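Local coordinates for protein beta-glucoside phosphorylase BglX (Unidentified, PDB 5VQE) that probably cleaves beta-glucosides by transferring the glucosyl unit to phosphate, as a family 3 glycoside hydrolase acting as a phosphorylase, at residues Q36-I41 with T317-P322; F57-V62 with I85-A90; A304-I309 with K327-G332. One frame throughout, in Å; residues are numbered along the deposited sequence.

Interaction 1 (Q36-I41 with T317-P322); sequences QLICEI and TFTLNP. With G2F (2-deoxy-2-fluoro-alpha-D-glucopyranose), chain B.
The ring of Phe318 lies between Ile41 on one face and its own neighbour Thr317 on the other. CB of Ile41 sits 3.8 Å from CE1 of Phe318, a CH-pi contact displaced from the centre toward the rim, and CD1 of Ile41 carries the cover on to CE2. On the opposite face CG2 of Thr317 stands over the ring centre, 3.5 Å above the plane. The edge meets Cys39: its carbonyl O lies in the ring plane, and its SG, anti to the backbone N (chi1 176°), reaches CE1 of Phe318 at 4.0 Å in a sulfur-aromatic contact. Cys39 and Thr317 form a parallel beta bridge, and the N-H of Phe318 donates to Cys39 O over 2.7 Å, though the bond is bent (131° at the hydrogen). The bridge joins strands 38-42 and 316-317 in the TIM-barrel-type domain of family 3, and the loop after it carries Phe318 into the sugar pocket, where CE2 lies 3.8 Å from C6 of 2-deoxy-2-fluoro-alpha-D-glucopyranose. Farther from the sugar, the bent chain of Glu40 brings OE2 to OG1 of Thr319, which donates over 2.6 Å to the syn lone pair. A water accepts from Ile41 N and, at 3.3 Å, from Thr319 N, and gives a weak bond to OE1 of Glu40. An alanine in place of Glu40 would probably leave the Thr319 hydroxyl without this acceptor and the water less firmly held. Ile38 CG2 meets the methyl of Thr319 at 3.8 Å, their side chains crossing at about a right angle.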
loop_
_atom_site.group_PDB
_atom_site.type_symbol
_atom_site.label_atom_id
_atom_site.label_comp_id
_atom_site.label_asym_id
_atom_site.label_seq_id
_atom_site.Cartn_x
_atom_site.Cartn_y
_atom_site.Cartn_z
ATOM N N GLN A 36 14.241 -20.611 -4.762
ATOM C CA GLN A 36 12.925 -20.519 -4.131
ATOM C C GLN A 36 12.831 -19.325 -3.186
ATOM O O GLN A 36 11.733 -18.806 -2.951
ATOM C CB GLN A 36 12.615 -21.802 -3.356
ATOM C CG GLN A 36 12.189 -22.983 -4.215
ATOM C CD GLN A 36 10.916 -22.712 -4.984
ATOM O OE1 GLN A 36 9.848 -22.545 -4.396
ATOM N NE2 GLN A 36 11.025 -22.647 -6.307
ATOM N N LEU A 37 13.959 -18.894 -2.622
ATOM C CA LEU A 37 13.963 -17.777 -1.683
ATOM C C LEU A 37 13.647 -16.445 -2.345
ATOM O O LEU A 37 13.373 -15.474 -1.633
ATOM C CB LEU A 37 15.323 -17.653 -1.003
ATOM C CG LEU A 37 15.898 -18.878 -0.289
ATOM C CD1 LEU A 37 17.284 -18.562 0.185
ATOM C CD2 LEU A 37 15.035 -19.295 0.878
ATOM N N ILE A 38 13.709 -16.357 -3.674
ATOM C CA ILE A 38 13.727 -15.075 -4.377
ATOM C C ILE A 38 12.379 -14.828 -5.039
ATOM O O ILE A 38 11.859 -15.690 -5.756
ATOM C CB ILE A 38 14.854 -15.023 -5.425
ATOM C CG1 ILE A 38 16.220 -15.105 -4.747
ATOM C CG2 ILE A 38 14.765 -13.731 -6.246
ATOM C CD1 ILE A 38 17.376 -15.364 -5.705
ATOM N N CYS A 39 11.823 -13.646 -4.807
ATOM C CA CYS A 39 10.730 -13.122 -5.613
ATOM C C CYS A 39 11.289 -12.114 -6.606
ATOM O O CYS A 39 11.997 -11.180 -6.212
ATOM C CB CYS A 39 9.668 -12.454 -4.743
ATOM S SG CYS A 39 8.378 -11.707 -5.726
ATOM N N GLU A 40 10.964 -12.295 -7.884
ATOM C CA GLU A 40 11.414 -11.398 -8.942
ATOM C C GLU A 40 10.283 -10.490 -9.409
ATOM O O GLU A 40 9.145 -10.933 -9.584
ATOM C CB GLU A 40 11.949 -12.198 -10.129
ATOM C CG GLU A 40 13.359 -12.704 -9.950
ATOM C CD GLU A 40 14.383 -11.571 -9.906
ATOM O OE1 GLU A 40 14.308 -10.646 -10.743
ATOM O OE2 GLU A 40 15.250 -11.593 -9.011
ATOM N N ILE A 41 10.610 -9.222 -9.643
ATOM C CA ILE A 41 9.631 -8.257 -10.128
ATOM C C ILE A 41 9.440 -8.440 -11.628
ATOM O O ILE A 41 10.360 -8.828 -12.353
ATOM C CB ILE A 41 10.072 -6.819 -9.780
ATOM C CG1 ILE A 41 8.882 -5.862 -9.866
ATOM C CG2 ILE A 41 11.210 -6.352 -10.683
ATOM C CD1 ILE A 41 9.174 -4.488 -9.278
ATOM N N THR A 317 12.634 -10.211 -1.386
ATOM C CA THR A 317 11.746 -9.594 -2.368
ATOM C C THR A 317 12.583 -8.729 -3.309
ATOM O O THR A 317 13.008 -7.626 -2.956
ATOM C CB THR A 317 10.653 -8.799 -1.666
ATOM O OG1 THR A 317 9.944 -9.688 -0.795
ATOM C CG2 THR A 317 9.679 -8.193 -2.670
ATOM N N PHE A 318 12.843 -9.268 -4.498
ATOM C CA PHE A 318 13.467 -8.565 -5.615
ATOM C C PHE A 318 14.980 -8.604 -5.518
ATOM O O PHE A 318 15.545 -8.699 -4.422
ATOM C CB PHE A 318 13.020 -7.103 -5.722
ATOM C CG PHE A 318 11.537 -6.919 -5.793
ATOM C CD1 PHE A 318 10.703 -7.981 -6.110
ATOM C CD2 PHE A 318 10.974 -5.673 -5.548
ATOM C CE1 PHE A 318 9.326 -7.802 -6.171
ATOM C CE2 PHE A 318 9.600 -5.493 -5.607
ATOM C CZ PHE A 318 8.780 -6.553 -5.927
ATOM N N THR A 319 15.631 -8.528 -6.676
ATOM C CA THR A 319 17.078 -8.497 -6.782
ATOM C C THR A 319 17.503 -7.162 -7.376
ATOM O O THR A 319 16.694 -6.421 -7.938
ATOM C CB THR A 319 17.603 -9.639 -7.660
ATOM O OG1 THR A 319 16.967 -9.585 -8.944
ATOM C CG2 THR A 319 17.334 -10.991 -7.015
ATOM N N LEU A 320 18.793 -6.869 -7.248
ATOM C CA LEU A 320 19.386 -5.673 -7.836
ATOM C C LEU A 320 20.077 -6.073 -9.137
ATOM O O LEU A 320 19.500 -5.941 -10.221
ATOM C CB LEU A 320 20.353 -5.032 -6.832
ATOM C CG LEU A 320 21.060 -3.728 -7.189
ATOM C CD1 LEU A 320 20.042 -2.649 -7.502
ATOM C CD2 LEU A 320 21.968 -3.314 -6.035
ATOM N N ASN A 321 21.301 -6.585 -9.034
ATOM C CA ASN A 321 21.908 -7.343 -10.117
ATOM C C ASN A 321 21.656 -8.820 -9.846
ATOM O O ASN A 321 22.175 -9.349 -8.851
ATOM C CB ASN A 321 23.407 -7.061 -10.206
ATOM C CG ASN A 321 24.061 -7.770 -11.376
ATOM O OD1 ASN A 321 24.501 -8.914 -11.259
ATOM N ND2 ASN A 321 24.109 -7.100 -12.514
ATOM N N PRO A 322 20.860 -9.522 -10.663
ATOM C CA PRO A 322 20.443 -10.881 -10.270
ATOM C C PRO A 322 21.569 -11.901 -10.274
ATOM O O PRO A 322 21.582 -12.789 -9.412
ATOM C CB PRO A 322 19.349 -11.229 -11.291
ATOM C CG PRO A 322 19.529 -10.278 -12.412
ATOM C CD PRO A 322 20.136 -9.039 -11.851
HETATM C C1 G2F B . 8.490 -2.524 -0.360
HETATM C C2 G2F B . 7.277 -1.664 0.121
HETATM C C3 G2F B . 6.046 -2.608 0.262
HETATM C C4 G2F B . 5.823 -3.341 -1.096
HETATM C C5 G2F B . 7.135 -4.121 -1.451
HETATM C C6 G2F B . 7.003 -4.830 -2.858
HETATM O O3 G2F B . 4.914 -1.803 0.461
HETATM O O4 G2F B . 4.821 -4.302 -0.894
HETATM O O5 G2F B . 8.193 -3.185 -1.565
HETATM O O6 G2F B . 6.593 -3.876 -3.797
HETATM F F2 G2F B . 7.547 -1.114 1.326
HETATM O O HOH W 1 13.439 -8.479 -9.125
#

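Interaction 2 (F57-V62 with I85-A90); sequences FLPGAV and IPLLIA
Ala90 N donates to Val62 O over 2.8 Å in a nearly straight bond, 174° at the hydrogen. Val62 in turn gives its own N-H to Leu88 O at 3.0 Å, and Leu88 N reaches Gly60 O in a longer bond of 3.3 Å. These three bonds zip strands 61-64 and 88-91 together in parallel, pairing Ala61 with Leu88 and Val62 with Ile89. Helix 69-82 connects the two strands, so the contact closes a beta-alpha-beta unit of the TIM-barrel-type domain. Before the strands pair, a water lies within hydrogen-bonding distance of Pro59 O and Ile85 O, bridging the two segments, while Lys354 from helix 340-356 binds the carbonyls of Gly60 and Pro86. CA-H...O contacts add to the backbone pairing, with Ala61 CA 3.1 Å from Leu88 O. On one face of the sheet CB of Ala61 meets CB of Leu88 at 3.8 Å. On the other, Val62 and Ile89 point the same way side by side, CG2 of Val62 lying 4.1 Å from CG1 of Ile89, and both side chains pack on helix 69-82. CD2 of Leu87 touches Pro59 O at 3.4 Å and CG of the proline ring at 4.3 Å. Across the contact, direct polar bonding is therefore entirely main chain to main chain, while aliphatic side chains fill both faces: the backbone sets the register and small or branched hydrocarbon groups make the fit.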
loop_
_atom_site.group_PDB
_atom_site.type_symbol
_atom_site.label_atom_id
_atom_site.label_comp_id
_atom_site.label_asym_id
_atom_site.label_seq_id
_atom_site.Cartn_x
_atom_site.Cartn_y
_atom_site.Cartn_z
ATOM N N PHE A 57 18.438 -18.192 -12.239
ATOM C CA PHE A 57 17.999 -19.074 -11.172
ATOM C C PHE A 57 16.513 -19.303 -11.388
ATOM O O PHE A 57 15.886 -18.659 -12.232
ATOM C CB PHE A 57 18.275 -18.473 -9.791
ATOM C CG PHE A 57 17.816 -17.050 -9.650
ATOM C CD1 PHE A 57 18.715 -16.008 -9.777
ATOM C CD2 PHE A 57 16.486 -16.757 -9.397
ATOM C CE1 PHE A 57 18.304 -14.700 -9.651
ATOM C CE2 PHE A 57 16.066 -15.456 -9.268
ATOM C CZ PHE A 57 16.977 -14.419 -9.399
ATOM N N LEU A 58 15.953 -20.222 -10.610
ATOM C CA LEU A 58 14.531 -20.530 -10.711
ATOM C C LEU A 58 13.811 -19.931 -9.507
ATOM O O LEU A 58 13.914 -20.471 -8.391
ATOM C CB LEU A 58 14.319 -22.045 -10.789
ATOM C CG LEU A 58 15.064 -22.690 -11.979
ATOM C CD1 LEU A 58 14.923 -24.220 -11.984
ATOM C CD2 LEU A 58 14.616 -22.110 -13.329
ATOM N N PRO A 59 13.095 -18.818 -9.666
ATOM C CA PRO A 59 12.588 -18.094 -8.495
ATOM C C PRO A 59 11.412 -18.802 -7.847
ATOM O O PRO A 59 10.733 -19.638 -8.450
ATOM C CB PRO A 59 12.166 -16.736 -9.065
ATOM C CG PRO A 59 11.799 -17.027 -10.475
ATOM C CD PRO A 59 12.749 -18.126 -10.923
ATOM N N GLY A 60 11.163 -18.431 -6.593
ATOM C CA GLY A 60 10.040 -18.986 -5.860
ATOM C C GLY A 60 8.754 -18.207 -6.078
ATOM O O GLY A 60 7.664 -18.741 -5.849
ATOM N N ALA A 61 8.866 -16.955 -6.517
ATOM C CA ALA A 61 7.705 -16.087 -6.677
ATOM C C ALA A 61 8.033 -14.971 -7.659
ATOM O O ALA A 61 9.196 -14.729 -7.983
ATOM C CB ALA A 61 7.264 -15.491 -5.332
ATOM N N VAL A 62 6.980 -14.307 -8.145
ATOM C CA VAL A 62 7.101 -13.060 -8.885
ATOM C C VAL A 62 6.062 -12.088 -8.348
ATOM O O VAL A 62 5.073 -12.486 -7.729
ATOM C CB VAL A 62 6.915 -13.238 -10.407
ATOM C CG1 VAL A 62 7.969 -14.167 -10.966
ATOM C CG2 VAL A 62 5.523 -13.767 -10.722
ATOM N N ILE A 85 8.436 -25.813 -10.123
ATOM C CA ILE A 85 7.688 -25.549 -8.893
ATOM C C ILE A 85 6.734 -24.392 -9.180
ATOM O O ILE A 85 7.192 -23.337 -9.634
ATOM C CB ILE A 85 8.621 -25.188 -7.719
ATOM C CG1 ILE A 85 9.730 -26.230 -7.533
ATOM C CG2 ILE A 85 7.809 -25.024 -6.448
ATOM C CD1 ILE A 85 9.239 -27.634 -7.240
ATOM N N PRO A 86 5.432 -24.537 -8.931
ATOM C CA PRO A 86 4.524 -23.404 -9.133
ATOM C C PRO A 86 4.990 -22.171 -8.373
ATOM O O PRO A 86 5.536 -22.264 -7.274
ATOM C CB PRO A 86 3.182 -23.916 -8.592
ATOM C CG PRO A 86 3.257 -25.376 -8.692
ATOM C CD PRO A 86 4.704 -25.742 -8.494
ATOM N N LEU A 87 4.719 -21.010 -8.955
ATOM C CA LEU A 87 5.102 -19.726 -8.383
ATOM C C LEU A 87 4.010 -19.172 -7.477
ATOM O O LEU A 87 2.823 -19.282 -7.787
ATOM C CB LEU A 87 5.359 -18.706 -9.494
ATOM C CG LEU A 87 6.507 -19.004 -10.458
ATOM C CD1 LEU A 87 6.313 -18.263 -11.779
ATOM C CD2 LEU A 87 7.815 -18.610 -9.814
ATOM N N LEU A 88 4.421 -18.544 -6.376
ATOM C CA LEU A 88 3.570 -17.534 -5.758
ATOM C C LEU A 88 3.608 -16.289 -6.634
ATOM O O LEU A 88 4.681 -15.877 -7.088
ATOM C CB LEU A 88 4.037 -17.209 -4.342
ATOM C CG LEU A 88 3.966 -18.355 -3.331
ATOM C CD1 LEU A 88 4.634 -17.935 -2.053
ATOM C CD2 LEU A 88 2.533 -18.777 -3.071
ATOM N N ILE A 89 2.437 -15.721 -6.915
ATOM C CA ILE A 89 2.309 -14.566 -7.798
ATOM C C ILE A 89 1.708 -13.436 -6.976
ATOM O O ILE A 89 0.526 -13.483 -6.611
ATOM C CB ILE A 89 1.456 -14.874 -9.038
ATOM C CG1 ILE A 89 2.124 -15.967 -9.881
ATOM C CG2 ILE A 89 1.280 -13.628 -9.889
ATOM C CD1 ILE A 89 1.265 -16.488 -11.004
ATOM N N ALA A 90 2.518 -12.424 -6.685
ATOM C CA ALA A 90 2.143 -11.347 -5.785
ATOM C C ALA A 90 1.792 -10.070 -6.545
ATOM O O ALA A 90 2.136 -9.894 -7.717
ATOM C CB ALA A 90 3.276 -11.061 -4.797
HETATM O O HOH W 2 8.819 -21.586 -7.991
#

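Interaction 3 (A304-I309 with K327-G332)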
loop_
_atom_site.group_PDB
_atom_site.type_symbol
_atom_site.label_atom_id
_atom_site.label_comp_id
_atom_site.label_asym_id
_atom_site.label_seq_id
_atom_site.Cartn_x
_atom_site.Cartn_y
_atom_site.Cartn_z
ATOM N N ALA A 304 24.433 -9.193 3.245
ATOM C CA ALA A 304 23.065 -8.920 3.686
ATOM C C ALA A 304 22.099 -9.996 3.213
ATOM O O ALA A 304 21.250 -10.460 3.982
ATOM C CB ALA A 304 22.611 -7.552 3.184
ATOM N N LEU A 305 22.196 -10.392 1.945
ATOM C CA LEU A 305 21.187 -11.283 1.378
ATOM C C LEU A 305 21.102 -12.605 2.128
ATOM O O LEU A 305 19.995 -12.967 2.563
ATOM C CB LEU A 305 21.454 -11.465 -0.123
ATOM C CG LEU A 305 21.387 -10.154 -0.937
ATOM C CD1 LEU A 305 21.702 -10.370 -2.401
ATOM C CD2 LEU A 305 20.023 -9.466 -0.827
ATOM N N PRO A 306 22.188 -13.351 2.348
ATOM C CA PRO A 306 22.058 -14.568 3.160
ATOM C C PRO A 306 21.745 -14.276 4.610
ATOM O O PRO A 306 21.080 -15.085 5.264
ATOM C CB PRO A 306 23.421 -15.249 3.000
ATOM C CG PRO A 306 24.363 -14.142 2.647
ATOM C CD PRO A 306 23.564 -13.161 1.852
ATOM N N THR A 307 22.189 -13.130 5.132
ATOM C CA THR A 307 21.939 -12.817 6.534
ATOM C C THR A 307 20.456 -12.583 6.790
ATOM O O THR A 307 19.941 -12.973 7.845
ATOM C CB THR A 307 22.763 -11.599 6.957
ATOM O OG1 THR A 307 24.161 -11.931 6.939
ATOM C CG2 THR A 307 22.379 -11.123 8.354
ATOM N N SER A 308 19.746 -11.946 5.853
ATOM C CA SER A 308 18.302 -11.796 6.030
ATOM C C SER A 308 17.652 -13.153 6.242
ATOM O O SER A 308 16.841 -13.331 7.157
ATOM C CB SER A 308 17.666 -11.091 4.831
ATOM O OG SER A 308 18.052 -9.736 4.759
ATOM N N ILE A 309 18.015 -14.132 5.411
ATOM C CA ILE A 309 17.421 -15.459 5.526
ATOM C C ILE A 309 17.838 -16.116 6.834
ATOM O O ILE A 309 17.004 -16.673 7.559
ATOM C CB ILE A 309 17.803 -16.332 4.318
ATOM C CG1 ILE A 309 17.404 -15.652 2.999
ATOM C CG2 ILE A 309 17.143 -17.689 4.424
ATOM C CD1 ILE A 309 15.921 -15.308 2.886
ATOM N N LYS A 327 24.769 -15.252 -6.729
ATOM C CA LYS A 327 26.111 -15.649 -6.324
ATOM C C LYS A 327 26.352 -15.355 -4.850
ATOM O O LYS A 327 26.994 -16.150 -4.153
ATOM C CB LYS A 327 27.141 -14.937 -7.201
ATOM C CG LYS A 327 28.572 -15.024 -6.709
ATOM C CD LYS A 327 29.541 -14.561 -7.808
ATOM C CE LYS A 327 30.965 -14.372 -7.289
ATOM N NZ LYS A 327 31.837 -13.690 -8.292
ATOM N N ALA A 328 25.846 -14.220 -4.350
ATOM C CA ALA A 328 25.983 -13.917 -2.926
ATOM C C ALA A 328 25.289 -14.965 -2.069
ATOM O O ALA A 328 25.796 -15.352 -1.007
ATOM C CB ALA A 328 25.417 -12.530 -2.620
ATOM N N LEU A 329 24.119 -15.433 -2.504
ATOM C CA LEU A 329 23.431 -16.481 -1.761
ATOM C C LEU A 329 24.190 -17.801 -1.838
ATOM O O LEU A 329 24.311 -18.511 -0.836
ATOM C CB LEU A 329 22.006 -16.649 -2.292
ATOM C CG LEU A 329 21.024 -15.528 -1.954
ATOM C CD1 LEU A 329 19.749 -15.741 -2.755
ATOM C CD2 LEU A 329 20.725 -15.476 -0.480
ATOM N N GLN A 330 24.700 -18.152 -3.017
ATOM C CA GLN A 330 25.483 -19.380 -3.136
ATOM C C GLN A 330 26.674 -19.352 -2.190
ATOM O O GLN A 330 26.955 -20.330 -1.488
ATOM C CB GLN A 330 25.970 -19.565 -4.573
ATOM C CG GLN A 330 24.898 -19.878 -5.610
ATOM C CD GLN A 330 25.484 -19.942 -7.010
ATOM O OE1 GLN A 330 26.237 -19.061 -7.416
ATOM N NE2 GLN A 330 25.158 -20.993 -7.742
ATOM N N GLU A 331 27.394 -18.234 -2.175
ATOM C CA GLU A 331 28.593 -18.125 -1.354
ATOM C C GLU A 331 28.254 -18.020 0.124
ATOM O O GLU A 331 28.991 -18.559 0.959
ATOM C CB GLU A 331 29.423 -16.928 -1.818
ATOM C CG GLU A 331 30.056 -17.187 -3.185
ATOM C CD GLU A 331 30.832 -16.009 -3.734
ATOM O OE1 GLU A 331 30.912 -14.966 -3.051
ATOM O OE2 GLU A 331 31.362 -16.139 -4.859
ATOM N N GLY A 332 27.142 -17.355 0.464
ATOM C CA GLY A 332 26.688 -17.331 1.845
ATOM C C GLY A 332 26.350 -18.710 2.378
ATOM O O GLY A 332 26.630 -19.023 3.538
#
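Apolar packing carries this contact, with the CD2 methyl of Leu329 set against the backbone where Leu305 runs into Pro306. That methyl lies 3.8 Å from Pro306 N and 3.9 Å from the carbonyl carbon of Leu305, and it also meets CB of Leu305 at 4.1 Å. CD1 of Leu305 approaches CB of Ala328 at 4.3 Å. Helices 301-310 and 322-335 follow one another in the TIM-barrel-type domain with strand 316-317 between them; their local axes come within 8.5 Å and cross at -61°. Leu305 and Leu329 both also touch Leu316 of that strand. Against backbone, the Pro306 ring rests on the far helix: its CG lies 4.0 Å from CA of Gly332 and 4.1 Å from Ala328 O. Gly332 has no beta carbon; one modelled there would come too close to Pro306 CB, consistent with the close approach of the ring to the backbone here. No hydrogen bond crosses between the segments; backbone bonds run within each helix, as in Ser308 N to Ala304 O and Gly332 N to Ala328 O, and the Ser308 hydroxyl bonds elsewhere, to Ser265 O and Tyr295 OH.

All three interactions fall in the family 3 N-terminal domain. Interactions 1 and 2, with centres about 10 Å apart, share one parallel sheet ordered 143-144, 88-91, 61-64, 38-42, 316-317; backbone bonds between 38-42 and 61-64, such as Glu40 N to Ala61 O, join them directly. Along the chain interaction 2 is nested inside the loop that interaction 1 closes and ends before interaction 3 opens, whereas the segments of interactions 1 and 3 alternate. Interaction 3, its centre about 12 Å from that of interaction 1, meets it through Ile38 against Leu329 and Leu37 against Ile309. Interactions 2 and 3 do not touch. The helix pair thus backs the strand whose Cys39 and Ile41 contact the pocket residue Phe318.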